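Local coordinates for protein MerB2 (PDB 5C17) that probably cleaves the carbon-mercury bond of organomercurials as an alkylmercury lyase and here holds a mercury(II) ion, at residues 98-101 with 105-108; 89-94 with 107-112; 78-83 with 202-207; 118-123 with 129-134. All coordinates share one frame; numbering follows the deposited sequence.

Contact 1: residues 98-101 with 105-108; sequences LFAW and STLE
Ala100, at the end of strand 96-100, sends its methyl group toward the first full turn of helix 103-113 and settles between Ser105 and Thr106. The CB of Ala100 lies 3.8 Å from the CB of Ser105 and 3.7 Å from CG2 of Thr106, and the backbone N of Thr106 is equally near, 3.8 Å from that same CB. A single carbon thus spans two consecutive helix residues, and the backbones come close: CA of Ala100 and CA of Thr106 are 5.5 Å apart. Ser105 meets the 98-101 segment chiefly through its CB, which also lies 4.2 Å from the backbone N of Trp101. Ser105 is modelled in two conformers; it lines the pocket of the bound dithiol and, in the conformer described, its side chain is about 3 Å from the mercury ion at the nearest atoms. Other MerB enzymes, such as that of Escherichia coli, carry an aspartate at the corresponding place. Thr106 divides its two branches: CG2 goes to Ala100, whereas OG1, placed between the backbone N and the carbonyl carbon (chi1 65°), bonds to Ala103 O and to Tyr170 OH. The seam is mainly methyl and methylene packing. The mercury ion is held by Cys102 and Cys165; the indole of Trp101 leads away from the helix and touches Cys165 and helix 160-164. Strand 96-100 runs between strands 82-83 and 89-93, while the helix leans with Leu107 and Glu108 on helix 194-207.

Contact 2: residues 89-94 with 107-112; sequences NQIHLG and LELSTA
Ile91 and Leu109 meet through their outermost methyls, CD1 of Ile91 standing 4.2 Å from CD1 of Leu109, with the two side chains crossing at about a right angle. This is the closest contact between 89-94 and 107-112. Ile91 reaches it with CG1 held between its backbone N and carbonyl carbon (chi1 58°), and the chain beyond stays extended to carry CD1 out to the leucine. A second kind of contact is methyl to backbone: CD1 of Leu93 lies 4.4 Å from the carbonyl O of Leu109, a loose van der Waals approach. Helix-on-sheet packing of this sort covers one side of the central antiparallel sheet, where the alternation of the strand puts Ile91 and Leu93 toward the helix and Gln90 and His92 at the exposed side. The spacing is wide, CA of Leu93 lying 7.8 Å from CA of Ser110, so that the strand reaches the helix through the side chains of Ile91 and Leu93. Polar groups take their bonds elsewhere: Ser110 OG reaches Ala115 O, and the amide of Asn89 joins Ser121 OG on one flanking strand and Ala100 O on the other. Ile91 also rests on Ile119, and Leu93 on Val117 and Leu113.

Contact 3: residues 78-83 with 202-207; sequences GALGLS and NELKKF
Leu80 and Gly81 form the corner of a type I' beta turn from Ala79 to Leu82, the two-residue turn of a tight beta hairpin that faces helix 194-207. The turn is closed by two backbone bonds, Ala79 N to Leu82 O at 2.8 Å and Leu82 N to Ala79 O at 3.0 Å. Both corner residues have positive phi, and at Gly81 a side chain would jam against the preceding carbonyl. Across the contact the backbones stay apart, with CA of Leu80 8.6 Å from CA of Leu204. Leu80 alone bridges this distance, directed at the helix from the turn; its isobutyl group splits between Leu204 and Phe207, which are three residues apart and so project from neighbouring turns. CD1 of Leu80 meets CD1 of Leu204 at 4.4 Å, and the carbonyl O of Leu80 lies equally near CD2 of Leu204. The ring of Phe207 also meets that of Tyr11, so helix 194-207 packs on helix 5-17 as well, while Leu80 touches helix 22-34 at Leu26 and Phe30. With CG trans to its backbone N (chi1 174°), Phe207 extends its ring to the turn, where CE2 comes within 4.1 Å of CD2 of Leu80 in an oblique approach.

Contact 4: residues 118-123 with 129-134; sequences DIHSRC and PIEVTV
Ile130 packs along the opposite strand from its CB outward, opposite Ser121 and the chain that leaves it. CB lies 3.9 Å from Ser121 O. CG1, turned to the side of the backbone N (chi1 -68°), comes 3.8 Å from Cys123 N, and CD1 continues to the same nitrogen, at 3.5 Å, with Arg122 C at 3.7 Å and the CB of Cys123 somewhat farther. Cut back to an alanine, Ile130 would lose CG1 and CD1, which would probably leave the backbone of Arg122 and Cys123 without its cover and open a gap beside Tyr170, which also touches Ile130. The backbones are joined in the hydrogen-bonded pairs Ser121-Ile130 and Ile119-Val132. Ser121 N gives a 2.8 Å bond to Ile130 O; Ile130 N returns one of 2.9 Å to Ser121 O, with the donor well above the carbonyl plane (55°). Ile119 and Val132 lie side by side on the same buried face as Ile130. On the other face His120, in the conformer described, sits between neighbours: OE1 of Glu131 lies in its ring plane at the edge, 3.4 Å from CD2, the carboxylate turned 70° against the ring, while Pro129 CB approaches NE2 at 3.7 Å. Pro129 CB also lies over a face of the Arg122 guanidinium, whose NH1 bonds to Gly127 O. Glu131 OE2 forms a salt bridge to Lys141, and Asp118 OD1 one to Arg135. Hydrogen-bonded pairs alternate with non-hydrogen-bonded ones such as His120-Glu131, the signature of antiparallel strands; the short connection between 117-122 and 129-135 makes them a beta hairpin.

In the fold
Contacts 1 and 2 are neighbours, their centres about 5 Å apart, and share Leu107 and Glu108: strands 96-100 and 89-93 of one antiparallel sheet both lie against helix 103-113. Contact 3 lies about 9 Å from contact 1 and 10 Å from contact 2, bringing in the C-terminal helix 194-207 from 119 residues along the chain, so that its span encloses the other three. Contact 4 follows contacts 1 and 2 in sequence and extends the same sheet, with Ile119 packing on Leu107; its centre is about 19 Å from contact 3, and they do not touch. Contact 1 thus lies beside the mercury site, and contact 4 carries the sheet away from it.

Contact 1: residues 98-101 with 105-108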
loop_
_atom_site.group_PDB
_atom_site.type_symbol
_atom_site.label_atom_id
_atom_site.label_comp_id
_atom_site.label_asym_id
_atom_site.label_seq_id
_atom_site.Cartn_x
_atom_site.Cartn_y
_atom_site.Cartn_z
ATOM N N LEU A 98 -6.339 -7.622 8.107
ATOM C CA LEU A 98 -5.355 -7.618 7.044
ATOM C C LEU A 98 -4.204 -6.704 7.455
ATOM O O LEU A 98 -4.160 -6.207 8.583
ATOM C CB LEU A 98 -6.007 -7.174 5.725
ATOM C CG LEU A 98 -7.117 -8.096 5.194
ATOM C CD1 LEU A 98 -7.912 -7.444 4.075
ATOM C CD2 LEU A 98 -6.523 -9.397 4.685
ATOM N N PHE A 99 -3.267 -6.495 6.541
ATOM C CA PHE A 99 -2.086 -5.700 6.837
ATOM C C PHE A 99 -1.765 -4.807 5.662
ATOM O O PHE A 99 -2.218 -5.053 4.545
ATOM C CB PHE A 99 -0.909 -6.619 7.158
ATOM C CG PHE A 99 -1.172 -7.525 8.312
ATOM C CD1 PHE A 99 -1.754 -8.767 8.110
ATOM C CD2 PHE A 99 -0.863 -7.133 9.610
ATOM C CE1 PHE A 99 -2.018 -9.603 9.188
ATOM C CE2 PHE A 99 -1.120 -7.980 10.685
ATOM C CZ PHE A 99 -1.697 -9.215 10.461
ATOM N N ALA A 100 -1.011 -3.743 5.935
ATOM C CA ALA A 100 -0.608 -2.821 4.887
ATOM C C ALA A 100 0.907 -2.708 4.823
ATOM O O ALA A 100 1.596 -2.798 5.853
ATOM C CB ALA A 100 -1.210 -1.447 5.124
ATOM N N TRP A 101 1.431 -2.452 3.626
ATOM C CA TRP A 101 2.879 -2.370 3.440
ATOM C C TRP A 101 3.511 -1.126 4.072
ATOM O O TRP A 101 4.701 -1.144 4.358
ATOM C CB TRP A 101 3.243 -2.413 1.967
ATOM C CG TRP A 101 2.964 -3.729 1.308
ATOM C CD1 TRP A 101 2.662 -4.909 1.914
ATOM C CD2 TRP A 101 2.969 -3.987 -0.093
ATOM N NE1 TRP A 101 2.470 -5.895 0.970
ATOM C CE2 TRP A 101 2.666 -5.354 -0.270
ATOM C CE3 TRP A 101 3.222 -3.206 -1.219
ATOM C CZ2 TRP A 101 2.571 -5.929 -1.525
ATOM C CZ3 TRP A 101 3.139 -3.784 -2.465
ATOM C CH2 TRP A 101 2.821 -5.132 -2.610
ATOM N N SER A 105 -0.405 3.309 2.843
ATOM C CA SER A 105 -1.304 2.251 2.422
ATOM C C SER A 105 -2.442 2.057 3.417
ATOM O O SER A 105 -3.571 1.783 3.030
ATOM C CB SER A 105 -0.545 0.929 2.229
ATOM O OG SER A 105 0.391 1.024 1.169
ATOM N N THR A 106 -2.141 2.173 4.719
ATOM C CA THR A 106 -3.195 1.972 5.729
ATOM C C THR A 106 -4.419 2.846 5.478
ATOM O O THR A 106 -5.544 2.448 5.767
ATOM C CB THR A 106 -2.735 2.215 7.211
ATOM O OG1 THR A 106 -2.379 3.583 7.449
ATOM C CG2 THR A 106 -1.596 1.295 7.599
ATOM N N LEU A 107 -4.184 4.067 5.002
ATOM C CA LEU A 107 -5.259 5.034 4.801
ATOM C C LEU A 107 -5.759 5.017 3.360
ATOM O O LEU A 107 -6.973 5.023 3.107
ATOM C CB LEU A 107 -4.780 6.421 5.224
ATOM C CG LEU A 107 -4.623 6.557 6.749
ATOM C CD1 LEU A 107 -3.770 7.729 7.105
ATOM C CD2 LEU A 107 -5.962 6.658 7.455
ATOM N N GLU A 108 -4.849 4.972 2.397
ATOM C CA GLU A 108 -5.313 4.965 1.018
ATOM C C GLU A 108 -6.126 3.715 0.700
ATOM O O GLU A 108 -7.029 3.784 -0.126
ATOM C CB GLU A 108 -4.185 5.209 0.024
ATOM C CG GLU A 108 -3.463 4.011 -0.418
ATOM C CD GLU A 108 -2.418 4.293 -1.483
ATOM O OE1 GLU A 108 -2.143 5.473 -1.779
ATOM O OE2 GLU A 108 -1.870 3.319 -2.027
#

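Contact 2: residues 89-94 with 107-112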
loop_
_atom_site.group_PDB
_atom_site.type_symbol
_atom_site.label_atom_id
_atom_site.label_comp_id
_atom_site.label_asym_id
_atom_site.label_seq_id
_atom_site.Cartn_x
_atom_site.Cartn_y
_atom_site.Cartn_z
ATOM N N ASN A 89 1.764 -2.778 10.176
ATOM C CA ASN A 89 0.568 -1.966 9.977
ATOM C C ASN A 89 -0.650 -2.843 9.825
ATOM O O ASN A 89 -0.935 -3.353 8.749
ATOM C CB ASN A 89 0.750 -1.063 8.766
ATOM C CG ASN A 89 2.124 -0.473 8.721
ATOM O OD1 ASN A 89 2.503 0.268 9.612
ATOM N ND2 ASN A 89 2.898 -0.844 7.724
ATOM N N GLN A 90 -1.350 -3.042 10.935
ATOM C CA GLN A 90 -2.519 -3.910 10.976
ATOM C C GLN A 90 -3.757 -3.106 10.645
ATOM O O GLN A 90 -3.946 -2.023 11.169
ATOM C CB GLN A 90 -2.642 -4.552 12.361
ATOM C CG GLN A 90 -3.648 -5.702 12.432
ATOM C CD GLN A 90 -3.530 -6.522 13.723
ATOM O OE1 GLN A 90 -2.433 -6.710 14.261
ATOM N NE2 GLN A 90 -4.659 -7.006 14.221
ATOM N N ILE A 91 -4.583 -3.634 9.752
ATOM C CA ILE A 91 -5.814 -2.961 9.360
ATOM C C ILE A 91 -7.002 -3.900 9.440
ATOM O O ILE A 91 -7.019 -4.964 8.834
ATOM C CB ILE A 91 -5.704 -2.307 7.972
ATOM C CG1 ILE A 91 -5.347 -3.322 6.890
ATOM C CG2 ILE A 91 -4.638 -1.231 8.017
ATOM C CD1 ILE A 91 -5.432 -2.753 5.495
ATOM N N HIS A 92 -8.007 -3.490 10.197
ATOM C CA HIS A 92 -9.233 -4.251 10.277
ATOM C C HIS A 92 -10.223 -3.611 9.316
ATOM O O HIS A 92 -10.568 -2.444 9.473
ATOM C CB HIS A 92 -9.790 -4.245 11.696
ATOM C CG HIS A 92 -10.872 -5.250 11.902
ATOM N ND1 HIS A 92 -10.614 -6.590 12.101
ATOM C CD2 HIS A 92 -12.218 -5.121 11.899
ATOM C CE1 HIS A 92 -11.757 -7.240 12.229
ATOM N NE2 HIS A 92 -12.745 -6.371 12.110
ATOM N N LEU A 93 -10.646 -4.382 8.321
ATOM C CA LEU A 93 -11.356 -3.859 7.166
ATOM C C LEU A 93 -12.259 -4.959 6.602
ATOM O O LEU A 93 -11.790 -6.067 6.341
ATOM C CB LEU A 93 -10.318 -3.440 6.116
ATOM C CG LEU A 93 -10.764 -2.709 4.853
ATOM C CD1 LEU A 93 -9.548 -2.039 4.249
ATOM C CD2 LEU A 93 -11.413 -3.641 3.839
ATOM N N GLY A 94 -13.548 -4.667 6.413
ATOM C CA GLY A 94 -14.474 -5.629 5.833
ATOM C C GLY A 94 -14.626 -6.882 6.677
ATOM O O GLY A 94 -14.850 -7.977 6.149
ATOM N N LEU A 107 -4.184 4.067 5.002
ATOM C CA LEU A 107 -5.259 5.034 4.801
ATOM C C LEU A 107 -5.759 5.017 3.360
ATOM O O LEU A 107 -6.973 5.023 3.107
ATOM C CB LEU A 107 -4.780 6.421 5.224
ATOM C CG LEU A 107 -4.623 6.557 6.749
ATOM C CD1 LEU A 107 -3.770 7.729 7.105
ATOM C CD2 LEU A 107 -5.962 6.658 7.455
ATOM N N GLU A 108 -4.849 4.972 2.397
ATOM C CA GLU A 108 -5.313 4.965 1.018
ATOM C C GLU A 108 -6.126 3.715 0.700
ATOM O O GLU A 108 -7.029 3.784 -0.126
ATOM C CB GLU A 108 -4.185 5.209 0.024
ATOM C CG GLU A 108 -3.463 4.011 -0.418
ATOM C CD GLU A 108 -2.418 4.293 -1.483
ATOM O OE1 GLU A 108 -2.143 5.473 -1.779
ATOM O OE2 GLU A 108 -1.870 3.319 -2.027
ATOM N N LEU A 109 -5.845 2.597 1.365
ATOM C CA LEU A 109 -6.635 1.391 1.135
ATOM C C LEU A 109 -8.073 1.550 1.640
ATOM O O LEU A 109 -8.994 0.963 1.081
ATOM C CB LEU A 109 -5.945 0.175 1.752
ATOM C CG LEU A 109 -4.667 -0.282 1.053
ATOM C CD1 LEU A 109 -3.908 -1.276 1.912
ATOM C CD2 LEU A 109 -4.976 -0.879 -0.308
ATOM N N SER A 110 -8.273 2.320 2.700
ATOM C CA SER A 110 -9.619 2.584 3.195
ATOM C C SER A 110 -10.450 3.230 2.094
ATOM O O SER A 110 -11.581 2.824 1.806
ATOM C CB SER A 110 -9.571 3.496 4.429
ATOM O OG SER A 110 -10.875 3.852 4.857
ATOM N N THR A 111 -9.874 4.245 1.466
ATOM C CA THR A 111 -10.530 4.958 0.386
ATOM C C THR A 111 -10.715 4.058 -0.820
ATOM O O THR A 111 -11.807 3.986 -1.389
ATOM C CB THR A 111 -9.705 6.186 0.014
ATOM O OG1 THR A 111 -9.598 7.004 1.178
ATOM C CG2 THR A 111 -10.344 6.961 -1.136
ATOM N N ALA A 112 -9.663 3.347 -1.210
ATOM C CA ALA A 112 -9.722 2.536 -2.421
ATOM C C ALA A 112 -10.736 1.398 -2.299
ATOM O O ALA A 112 -11.423 1.069 -3.262
ATOM C CB ALA A 112 -8.341 1.995 -2.751
#

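Contact 3: residues 78-83 with 202-207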
loop_
_atom_site.group_PDB
_atom_site.type_symbol
_atom_site.label_atom_id
_atom_site.label_comp_id
_atom_site.label_asym_id
_atom_site.label_seq_id
_atom_site.Cartn_x
_atom_site.Cartn_y
_atom_site.Cartn_z
ATOM N N GLY A 78 0.113 -10.581 -1.291
ATOM C CA GLY A 78 -0.008 -9.144 -1.149
ATOM C C GLY A 78 0.012 -8.461 -2.492
ATOM O O GLY A 78 0.625 -8.971 -3.437
ATOM N N ALA A 79 -0.659 -7.312 -2.581
ATOM C CA ALA A 79 -0.672 -6.545 -3.822
ATOM C C ALA A 79 -1.003 -5.092 -3.517
ATOM O O ALA A 79 -1.916 -4.822 -2.736
ATOM C CB ALA A 79 -1.691 -7.101 -4.790
ATOM N N LEU A 80 -0.258 -4.174 -4.126
ATOM C CA LEU A 80 -0.593 -2.750 -4.119
ATOM C C LEU A 80 -0.813 -2.224 -2.702
ATOM O O LEU A 80 -1.702 -1.398 -2.478
ATOM C CB LEU A 80 -1.817 -2.469 -4.996
ATOM C CG LEU A 80 -1.698 -2.961 -6.442
ATOM C CD1 LEU A 80 -2.949 -2.666 -7.187
ATOM C CD2 LEU A 80 -0.524 -2.360 -7.179
ATOM N N GLY A 81 0.015 -2.696 -1.771
ATOM C CA GLY A 81 -0.011 -2.205 -0.389
ATOM C C GLY A 81 -0.812 -3.042 0.591
ATOM O O GLY A 81 -0.693 -2.857 1.791
ATOM N N LEU A 82 -1.636 -3.949 0.078
ATOM C CA LEU A 82 -2.525 -4.753 0.898
ATOM C C LEU A 82 -1.947 -6.169 1.038
ATOM O O LEU A 82 -1.506 -6.750 0.056
ATOM C CB LEU A 82 -3.891 -4.823 0.218
ATOM C CG LEU A 82 -5.003 -5.547 0.972
ATOM C CD1 LEU A 82 -5.345 -4.852 2.282
ATOM C CD2 LEU A 82 -6.241 -5.668 0.081
ATOM N N SER A 83 -2.005 -6.730 2.243
ATOM C CA SER A 83 -1.343 -7.995 2.542
ATOM C C SER A 83 -2.177 -8.880 3.461
ATOM O O SER A 83 -2.766 -8.412 4.434
ATOM C CB SER A 83 -0.006 -7.699 3.243
ATOM O OG SER A 83 0.691 -8.881 3.570
ATOM N N ASN A 202 -7.931 7.860 -3.952
ATOM C CA ASN A 202 -8.564 8.276 -5.201
ATOM C C ASN A 202 -7.737 7.843 -6.407
ATOM O O ASN A 202 -8.264 7.289 -7.378
ATOM C CB ASN A 202 -8.713 9.803 -5.260
ATOM C CG ASN A 202 -9.774 10.344 -4.316
ATOM O OD1 ASN A 202 -10.560 9.599 -3.753
ATOM N ND2 ASN A 202 -9.804 11.667 -4.155
ATOM N N GLU A 203 -6.438 8.079 -6.327
ATOM C CA GLU A 203 -5.544 7.811 -7.432
ATOM C C GLU A 203 -5.302 6.299 -7.573
ATOM O O GLU A 203 -5.156 5.793 -8.678
ATOM C CB GLU A 203 -4.241 8.592 -7.250
ATOM C CG GLU A 203 -4.347 10.074 -7.666
ATOM C CD GLU A 203 -5.029 10.978 -6.635
ATOM O OE1 GLU A 203 -5.377 12.117 -7.012
ATOM O OE2 GLU A 203 -5.193 10.586 -5.457
ATOM N N LEU A 204 -5.271 5.580 -6.456
ATOM C CA LEU A 204 -5.163 4.132 -6.535
ATOM C C LEU A 204 -6.401 3.549 -7.231
ATOM O O LEU A 204 -6.292 2.647 -8.055
ATOM C CB LEU A 204 -5.010 3.527 -5.148
ATOM C CG LEU A 204 -4.871 2.004 -5.092
ATOM C CD1 LEU A 204 -3.711 1.531 -5.941
ATOM C CD2 LEU A 204 -4.685 1.566 -3.657
ATOM N N LYS A 205 -7.581 4.058 -6.898
ATOM C CA LYS A 205 -8.804 3.613 -7.560
ATOM C C LYS A 205 -8.770 3.861 -9.062
ATOM O O LYS A 205 -9.174 3.005 -9.850
ATOM C CB LYS A 205 -10.015 4.326 -6.998
ATOM C CG LYS A 205 -10.572 3.762 -5.753
ATOM C CD LYS A 205 -11.432 4.829 -5.086
ATOM C CE LYS A 205 -12.627 4.296 -4.340
ATOM N NZ LYS A 205 -13.256 5.393 -3.518
ATOM N N LYS A 206 -8.294 5.039 -9.452
ATOM C CA LYS A 206 -8.162 5.366 -10.865
ATOM C C LYS A 206 -7.182 4.406 -11.543
ATOM O O LYS A 206 -7.441 3.940 -12.639
ATOM C CB LYS A 206 -7.708 6.815 -11.031
ATOM C CG LYS A 206 -7.472 7.234 -12.465
ATOM C CD LYS A 206 -8.758 7.404 -13.218
ATOM C CE LYS A 206 -8.508 8.051 -14.582
ATOM N NZ LYS A 206 -8.255 9.521 -14.448
ATOM N N PHE A 207 -6.063 4.117 -10.890
ATOM C CA PHE A 207 -5.063 3.198 -11.428
ATOM C C PHE A 207 -5.647 1.813 -11.711
ATOM O O PHE A 207 -5.315 1.182 -12.714
ATOM C CB PHE A 207 -3.906 3.093 -10.433
ATOM C CG PHE A 207 -2.867 2.080 -10.792
ATOM C CD1 PHE A 207 -2.001 2.277 -11.860
ATOM C CD2 PHE A 207 -2.742 0.927 -10.044
ATOM C CE1 PHE A 207 -1.032 1.316 -12.175
ATOM C CE2 PHE A 207 -1.791 -0.025 -10.340
ATOM C CZ PHE A 207 -0.924 0.164 -11.403
#

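Contact 4: residues 118-123 with 129-134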
loop_
_atom_site.group_PDB
_atom_site.type_symbol
_atom_site.label_atom_id
_atom_site.label_comp_id
_atom_site.label_asym_id
_atom_site.label_seq_id
_atom_site.Cartn_x
_atom_site.Cartn_y
_atom_site.Cartn_z
ATOM N N ASP A 118 -9.909 0.205 10.993
ATOM C CA ASP A 118 -9.216 0.437 12.253
ATOM C C ASP A 118 -7.770 0.079 11.952
ATOM O O ASP A 118 -7.482 -1.034 11.524
ATOM C CB ASP A 118 -9.704 -0.459 13.393
ATOM C CG ASP A 118 -11.159 -0.222 13.786
ATOM O OD1 ASP A 118 -11.806 0.720 13.302
ATOM O OD2 ASP A 118 -11.650 -0.986 14.637
ATOM N N ILE A 119 -6.871 1.003 12.237
ATOM C CA ILE A 119 -5.451 0.865 11.953
ATOM C C ILE A 119 -4.669 0.839 13.251
ATOM O O ILE A 119 -4.888 1.686 14.120
ATOM C CB ILE A 119 -4.939 2.085 11.112
ATOM C CG1 ILE A 119 -5.692 2.163 9.782
ATOM C CG2 ILE A 119 -3.410 2.039 10.909
ATOM C CD1 ILE A 119 -5.658 3.529 9.148
ATOM N N HIS A 120 -3.745 -0.113 13.349
ATOM C CA HIS A 120 -2.779 -0.142 14.441
ATOM C C HIS A 120 -1.388 -0.206 13.837
ATOM O O HIS A 120 -1.119 -1.042 12.974
ATOM C CB HIS A 120 -3.015 -1.331 15.379
ATOM C CG HIS A 120 -2.191 -1.286 16.631
ATOM N ND1 HIS A 120 -0.848 -1.588 16.650
ATOM C CD2 HIS A 120 -2.521 -0.972 17.908
ATOM C CE1 HIS A 120 -0.383 -1.457 17.881
ATOM N NE2 HIS A 120 -1.380 -1.090 18.666
ATOM N N SER A 121 -0.523 0.689 14.299
ATOM C CA SER A 121 0.834 0.760 13.787
ATOM C C SER A 121 1.778 1.222 14.884
ATOM O O SER A 121 1.422 1.161 16.061
ATOM C CB SER A 121 0.889 1.669 12.561
ATOM O OG SER A 121 2.143 1.603 11.903
ATOM N N ARG A 122 2.959 1.679 14.489
ATOM C CA ARG A 122 4.014 2.066 15.429
ATOM C C ARG A 122 4.699 3.324 14.950
ATOM O O ARG A 122 4.901 3.502 13.762
ATOM C CB ARG A 122 5.079 0.969 15.541
ATOM C CG ARG A 122 4.594 -0.333 16.155
ATOM C CD ARG A 122 4.505 -0.231 17.643
ATOM N NE ARG A 122 3.848 -1.390 18.227
ATOM C CZ ARG A 122 3.649 -1.552 19.528
ATOM N NH1 ARG A 122 4.110 -0.644 20.387
ATOM N NH2 ARG A 122 3.007 -2.611 19.986
ATOM N N CYS A 123 5.102 4.178 15.888
ATOM C CA CYS A 123 5.969 5.299 15.557
ATOM C C CYS A 123 7.339 4.753 15.195
ATOM O O CYS A 123 7.938 4.012 15.967
ATOM C CB CYS A 123 6.114 6.255 16.740
ATOM S SG CYS A 123 7.250 7.635 16.445
ATOM N N PRO A 129 2.690 2.757 20.252
ATOM C CA PRO A 129 1.585 2.367 19.369
ATOM C C PRO A 129 0.866 3.583 18.781
ATOM O O PRO A 129 0.725 4.615 19.436
ATOM C CB PRO A 129 0.662 1.572 20.300
ATOM C CG PRO A 129 0.967 2.106 21.672
ATOM C CD PRO A 129 2.410 2.452 21.666
ATOM N N ILE A 130 0.405 3.429 17.548
ATOM C CA ILE A 130 -0.402 4.413 16.839
ATOM C C ILE A 130 -1.723 3.752 16.475
ATOM O O ILE A 130 -1.729 2.618 15.990
ATOM C CB ILE A 130 0.343 4.884 15.581
ATOM C CG1 ILE A 130 1.576 5.695 16.038
ATOM C CG2 ILE A 130 -0.582 5.686 14.632
ATOM C CD1 ILE A 130 2.388 6.238 14.970
ATOM N N GLU A 131 -2.824 4.434 16.758
ATOM C CA GLU A 131 -4.159 3.954 16.418
ATOM C C GLU A 131 -4.896 5.039 15.655
ATOM O O GLU A 131 -4.925 6.196 16.077
ATOM C CB GLU A 131 -4.940 3.568 17.670
ATOM C CG GLU A 131 -4.286 2.411 18.408
ATOM C CD GLU A 131 -5.220 1.709 19.382
ATOM O OE1 GLU A 131 -4.922 0.556 19.750
ATOM O OE2 GLU A 131 -6.247 2.302 19.781
ATOM N N VAL A 132 -5.474 4.657 14.528
ATOM C CA VAL A 132 -6.240 5.562 13.686
ATOM C C VAL A 132 -7.486 4.819 13.249
ATOM O O VAL A 132 -7.402 3.653 12.873
ATOM C CB VAL A 132 -5.458 5.997 12.428
ATOM C CG1 VAL A 132 -6.294 6.931 11.583
ATOM C CG2 VAL A 132 -4.148 6.679 12.819
ATOM N N THR A 133 -8.640 5.472 13.287
ATOM C CA THR A 133 -9.833 4.881 12.692
ATOM C C THR A 133 -10.452 5.854 11.702
ATOM O O THR A 133 -10.316 7.081 11.822
ATOM C CB THR A 133 -10.891 4.444 13.727
ATOM O OG1 THR A 133 -11.389 5.586 14.406
ATOM C CG2 THR A 133 -10.303 3.472 14.746
ATOM N N VAL A 134 -11.121 5.275 10.713
ATOM C CA VAL A 134 -11.793 6.037 9.677
ATOM C C VAL A 134 -13.235 5.559 9.606
ATOM O O VAL A 134 -13.485 4.351 9.564
ATOM C CB VAL A 134 -11.111 5.846 8.311
ATOM C CG1 VAL A 134 -11.784 6.712 7.255
ATOM C CG2 VAL A 134 -9.610 6.176 8.390
#